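Local coordinates for TRAP dicarboxylate ABC transporter, substrate-binding protein (Roseobacter denitrificans, PDB 4OVQ), which binds beta-D-glucuronate as the periplasmic solute-binding component of what is probably a TRAP transport system for this sugar acid, at residues A[146-151]-A[204-209]. Sequence-based numbering, arbitrary orientation.
Sequences RSFYNG and GAENNW. With BDP (beta-D-glucopyranuronic acid), chain C.
Ser147 with Asn207 and Tyr149 with Ala205 each exchange a pair of backbone hydrogen bonds, which makes strands 146-150 and 204-207 antiparallel neighbours whose axes run at 159°. Strand 204-207 lies at the border of its mixed sheet, and strand 223-230 flanks 146-150 across from it. At the sugar end Arg146 grips Glu206 side-on, one nitrogen to each carboxylate oxygen: NE reaches OE2 at 2.9 Å on its syn side, while NH2 meets OE1 from above the carboxylate plane. A bend at chi3 (66°) turns the arginine chain so that the same guanidinium also points its edge toward the ligand, NH1 giving a bond to the ring oxygen O5 of glucuronate (3.0 Å) and NH2 one to carboxylate oxygen O6B (3.0 Å). His229 also bonds Glu206 OE2, steadying the carboxylate that in turn fixes the rotation of the guanidinium. The amide of Asn207 lies over one guanidinium face; its OD1 accepts a hydrogen bond from glucuronate O1 at 2.6 Å and another from the backbone N-H of Asn208 in the carbonyl plane, while its ND2 donates to O5. The Tyr149 ring spreads one face over the Ala205 carbonyl carbon, with Asn207 CB at its edge. Its hydroxyl, bonded to His217, meets a water (2.8 Å) that also joins Glu206 O to Asn207 ND2. Replacing Arg146 with alanine removes the guanidinium, which is likely to leave the Glu206 carboxylate without its cationic mate and the sugar without the bonds to O5 and O6B. With Arg167 also bonded to the ligand, two arginines would be expected to offset the charge of a uronic acid, and both ends of the Asn207 amide bond the sugar while Asn208 N and the water help hold them in place.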
ATOM      1  N   ARG A 146       6.138   4.854   3.782  1.00 11.36           N
ATOM      2  CA  ARG A 146       5.221   5.473   4.720  1.00 13.46           C
ATOM      3  C   ARG A 146       5.969   6.017   5.947  1.00 11.42           C
ATOM      4  O   ARG A 146       6.818   5.333   6.508  1.00 13.32           O
ATOM      5  CB  ARG A 146       4.165   4.438   5.173  1.00 10.89           C
ATOM      6  CG  ARG A 146       3.428   3.785   4.045  1.00 11.29           C
ATOM      7  CD  ARG A 146       2.499   2.672   4.523  1.00  8.46           C
ATOM      8  NE  ARG A 146       1.383   3.128   5.333  1.00  9.94           N
ATOM      9  CZ  ARG A 146       0.141   3.302   4.879  1.00  8.28           C
ATOM     10  NH1 ARG A 146      -0.126   3.201   3.583  1.00  7.99           N
ATOM     11  NH2 ARG A 146      -0.795   3.676   5.714  1.00  8.49           N
ATOM     12  N   SER A 147       5.627   7.233   6.339  1.00 11.44           N
ATOM     13  CA  SER A 147       6.198   7.892   7.513  1.00 14.94           C
ATOM     14  C   SER A 147       5.122   8.540   8.380  1.00 12.81           C
ATOM     15  O   SER A 147       4.027   8.836   7.903  1.00 13.04           O
ATOM     16  CB  SER A 147       7.169   8.982   7.084  1.00 12.33           C
ATOM     17  OG  SER A 147       8.310   8.428   6.454  1.00 15.05           O
ATOM     18  N   PHE A 148       5.462   8.788   9.648  1.00 13.19           N
ATOM     19  CA  PHE A 148       4.519   9.321  10.606  1.00 13.31           C
ATOM     20  C   PHE A 148       4.201  10.784  10.375  1.00 12.72           C
ATOM     21  O   PHE A 148       5.062  11.588  10.005  1.00 15.24           O
ATOM     22  CB  PHE A 148       5.066   9.201  12.045  1.00 11.52           C
ATOM     23  CG  PHE A 148       5.187   7.792  12.536  1.00 16.00           C
ATOM     24  CD1 PHE A 148       4.056   7.016  12.730  1.00 15.64           C
ATOM     25  CD2 PHE A 148       6.429   7.245  12.845  1.00 16.65           C
ATOM     26  CE1 PHE A 148       4.169   5.721  13.199  1.00 17.24           C
ATOM     27  CE2 PHE A 148       6.533   5.967  13.307  1.00 18.62           C
ATOM     28  CZ  PHE A 148       5.391   5.196  13.474  1.00 15.47           C
ATOM     29  N   TYR A 149       2.963  11.155  10.657  1.00 12.29           N
ATOM     30  CA  TYR A 149       2.604  12.553  10.749  1.00 13.89           C
ATOM     31  C   TYR A 149       1.608  12.795  11.884  1.00 17.06           C
ATOM     32  O   TYR A 149       0.791  11.936  12.198  1.00 11.71           O
ATOM     33  CB  TYR A 149       2.062  13.090   9.426  1.00 16.48           C
ATOM     34  CG  TYR A 149       1.003  12.275   8.691  1.00  9.42           C
ATOM     35  CD1 TYR A 149      -0.333  12.488   8.906  1.00  8.99           C
ATOM     36  CD2 TYR A 149       1.367  11.395   7.680  1.00  9.81           C
ATOM     37  CE1 TYR A 149      -1.301  11.812   8.180  1.00 10.19           C
ATOM     38  CE2 TYR A 149       0.418  10.694   6.944  1.00  9.67           C
ATOM     39  CZ  TYR A 149      -0.922  10.913   7.199  1.00  9.74           C
ATOM     40  OH  TYR A 149      -1.857  10.218   6.451  1.00 10.30           O
ATOM     41  N   ASN A 150       1.679  13.973  12.500  1.00 15.49           N
ATOM     42  CA  ASN A 150       0.760  14.339  13.568  1.00 13.29           C
ATOM     43  C   ASN A 150       0.759  15.850  13.721  1.00 15.72           C
ATOM     44  O   ASN A 150       1.585  16.531  13.118  1.00 16.86           O
ATOM     45  CB  ASN A 150       1.112  13.659  14.888  1.00 17.25           C
ATOM     46  CG  ASN A 150       2.314  14.293  15.570  1.00 17.00           C
ATOM     47  OD1 ASN A 150       2.156  15.071  16.518  1.00 18.99           O
ATOM     48  ND2 ASN A 150       3.511  13.963  15.096  1.00 17.33           N
ATOM     49  N   GLY A 151      -0.159  16.355  14.535  1.00 14.74           N
ATOM     50  CA  GLY A 151      -0.369  17.786  14.646  1.00 18.92           C
ATOM     51  C   GLY A 151       0.326  18.413  15.845  1.00 22.19           C
ATOM     52  O   GLY A 151       0.380  19.634  15.949  1.00 29.08           O
ATOM     53  N   GLY A 204      -2.432  11.183  15.142  1.00  9.11           N
ATOM     54  CA  GLY A 204      -1.579  11.107  13.976  1.00 10.80           C
ATOM     55  C   GLY A 204      -1.912   9.894  13.140  1.00  8.67           C
ATOM     56  O   GLY A 204      -2.836   9.116  13.444  1.00  8.38           O
ATOM     57  N   ALA A 205      -1.142   9.745  12.077  1.00  9.45           N
ATOM     58  CA  ALA A 205      -1.271   8.624  11.180  1.00  8.35           C
ATOM     59  C   ALA A 205       0.066   8.453  10.465  1.00 10.09           C
ATOM     60  O   ALA A 205       1.079   8.971  10.910  1.00 11.26           O
ATOM     61  CB  ALA A 205      -2.405   8.890  10.213  1.00  9.38           C
ATOM     62  N   GLU A 206       0.100   7.675   9.386  1.00 10.58           N
ATOM     63  CA  GLU A 206       1.341   7.464   8.657  1.00 10.84           C
ATOM     64  C   GLU A 206       1.040   7.120   7.203  1.00 11.25           C
ATOM     65  O   GLU A 206       0.060   6.419   6.906  1.00  9.90           O
ATOM     66  CB  GLU A 206       2.198   6.395   9.341  1.00  9.43           C
ATOM     67  CG  GLU A 206       1.483   5.128   9.800  1.00 10.78           C
ATOM     68  CD  GLU A 206       1.251   4.106   8.676  1.00 10.57           C
ATOM     69  OE1 GLU A 206       0.071   3.701   8.475  1.00  8.09           O
ATOM     70  OE2 GLU A 206       2.233   3.689   8.009  1.00 10.43           O
ATOM     71  N   ASN A 207       1.864   7.640   6.289  1.00 11.51           N
ATOM     72  CA  ASN A 207       1.633   7.408   4.886  1.00  9.12           C
ATOM     73  C   ASN A 207       2.732   7.997   4.037  1.00 14.28           C
ATOM     74  O   ASN A 207       3.642   8.615   4.548  1.00 13.43           O
ATOM     75  CB  ASN A 207       0.276   7.956   4.443  1.00 11.46           C
ATOM     76  CG  ASN A 207      -0.424   7.008   3.500  1.00 12.94           C
ATOM     77  OD1 ASN A 207       0.162   6.629   2.485  1.00 12.28           O
ATOM     78  ND2 ASN A 207      -1.638   6.576   3.839  1.00  9.75           N
ATOM     79  N   ASN A 208       2.650   7.767   2.733  1.00 12.39           N
ATOM     80  CA  ASN A 208       3.611   8.366   1.801  1.00 13.87           C
ATOM     81  C   ASN A 208       3.276   9.851   1.546  1.00 12.19           C
ATOM     82  O   ASN A 208       2.227  10.354   1.945  1.00 13.72           O
ATOM     83  CB  ASN A 208       3.612   7.567   0.506  1.00 10.89           C
ATOM     84  CG  ASN A 208       2.219   7.388  -0.082  1.00  9.53           C
ATOM     85  OD1 ASN A 208       1.441   8.323  -0.191  1.00 11.94           O
ATOM     86  ND2 ASN A 208       1.892   6.142  -0.471  1.00 10.58           N
ATOM     87  N   TRP A 209       4.180  10.572   0.874  1.00 15.38           N
ATOM     88  CA  TRP A 209       3.935  11.990   0.611  1.00 15.32           C
ATOM     89  C   TRP A 209       2.669  12.272  -0.176  1.00  9.74           C
ATOM     90  O   TRP A 209       1.903  13.164   0.175  1.00 13.77           O
ATOM     91  CB  TRP A 209       5.100  12.667  -0.119  1.00 16.59           C
ATOM     92  CG  TRP A 209       6.324  12.861   0.688  1.00 18.85           C
ATOM     93  CD1 TRP A 209       7.467  12.139   0.601  1.00 19.93           C
ATOM     94  CD2 TRP A 209       6.552  13.865   1.689  1.00 20.86           C
ATOM     95  NE1 TRP A 209       8.403  12.618   1.486  1.00 20.88           N
ATOM     96  CE2 TRP A 209       7.868  13.683   2.164  1.00 17.68           C
ATOM     97  CE3 TRP A 209       5.772  14.889   2.238  1.00 23.74           C
ATOM     98  CZ2 TRP A 209       8.429  14.500   3.162  1.00 21.19           C
ATOM     99  CZ3 TRP A 209       6.330  15.695   3.234  1.00 18.91           C
ATOM    100  CH2 TRP A 209       7.650  15.491   3.676  1.00 19.79           C
TER
HETATM  101  C1  BDP C 402      -2.114   4.583   0.759  1.00  7.53           C
HETATM  102  C2  BDP C 402      -2.502   3.449  -0.154  1.00  6.68           C
HETATM  103  C3  BDP C 402      -3.958   3.302  -0.064  1.00  5.36           C
HETATM  104  C4  BDP C 402      -4.364   3.012   1.342  1.00  6.15           C
HETATM  105  C5  BDP C 402      -3.888   4.110   2.264  1.00  7.19           C
HETATM  106  C6  BDP C 402      -4.227   3.848   3.740  1.00  6.28           C
HETATM  107  O2  BDP C 402      -2.143   3.893  -1.507  1.00  7.35           O
HETATM  108  O3  BDP C 402      -4.264   2.085  -0.842  1.00  6.19           O
HETATM  109  O4  BDP C 402      -5.845   2.880   1.424  1.00  6.66           O
HETATM  110  O5  BDP C 402      -2.484   4.301   2.151  1.00  6.88           O
HETATM  111  O6A BDP C 402      -5.316   3.268   4.025  1.00  8.44           O
HETATM  112  O1  BDP C 402      -0.736   4.816   0.785  1.00  7.09           O
HETATM  113  O6B BDP C 402      -3.437   4.386   4.554  1.00  7.81           O
HETATM  114  O   HOH W   1      -2.665   7.568   6.539  1.00  8.51           O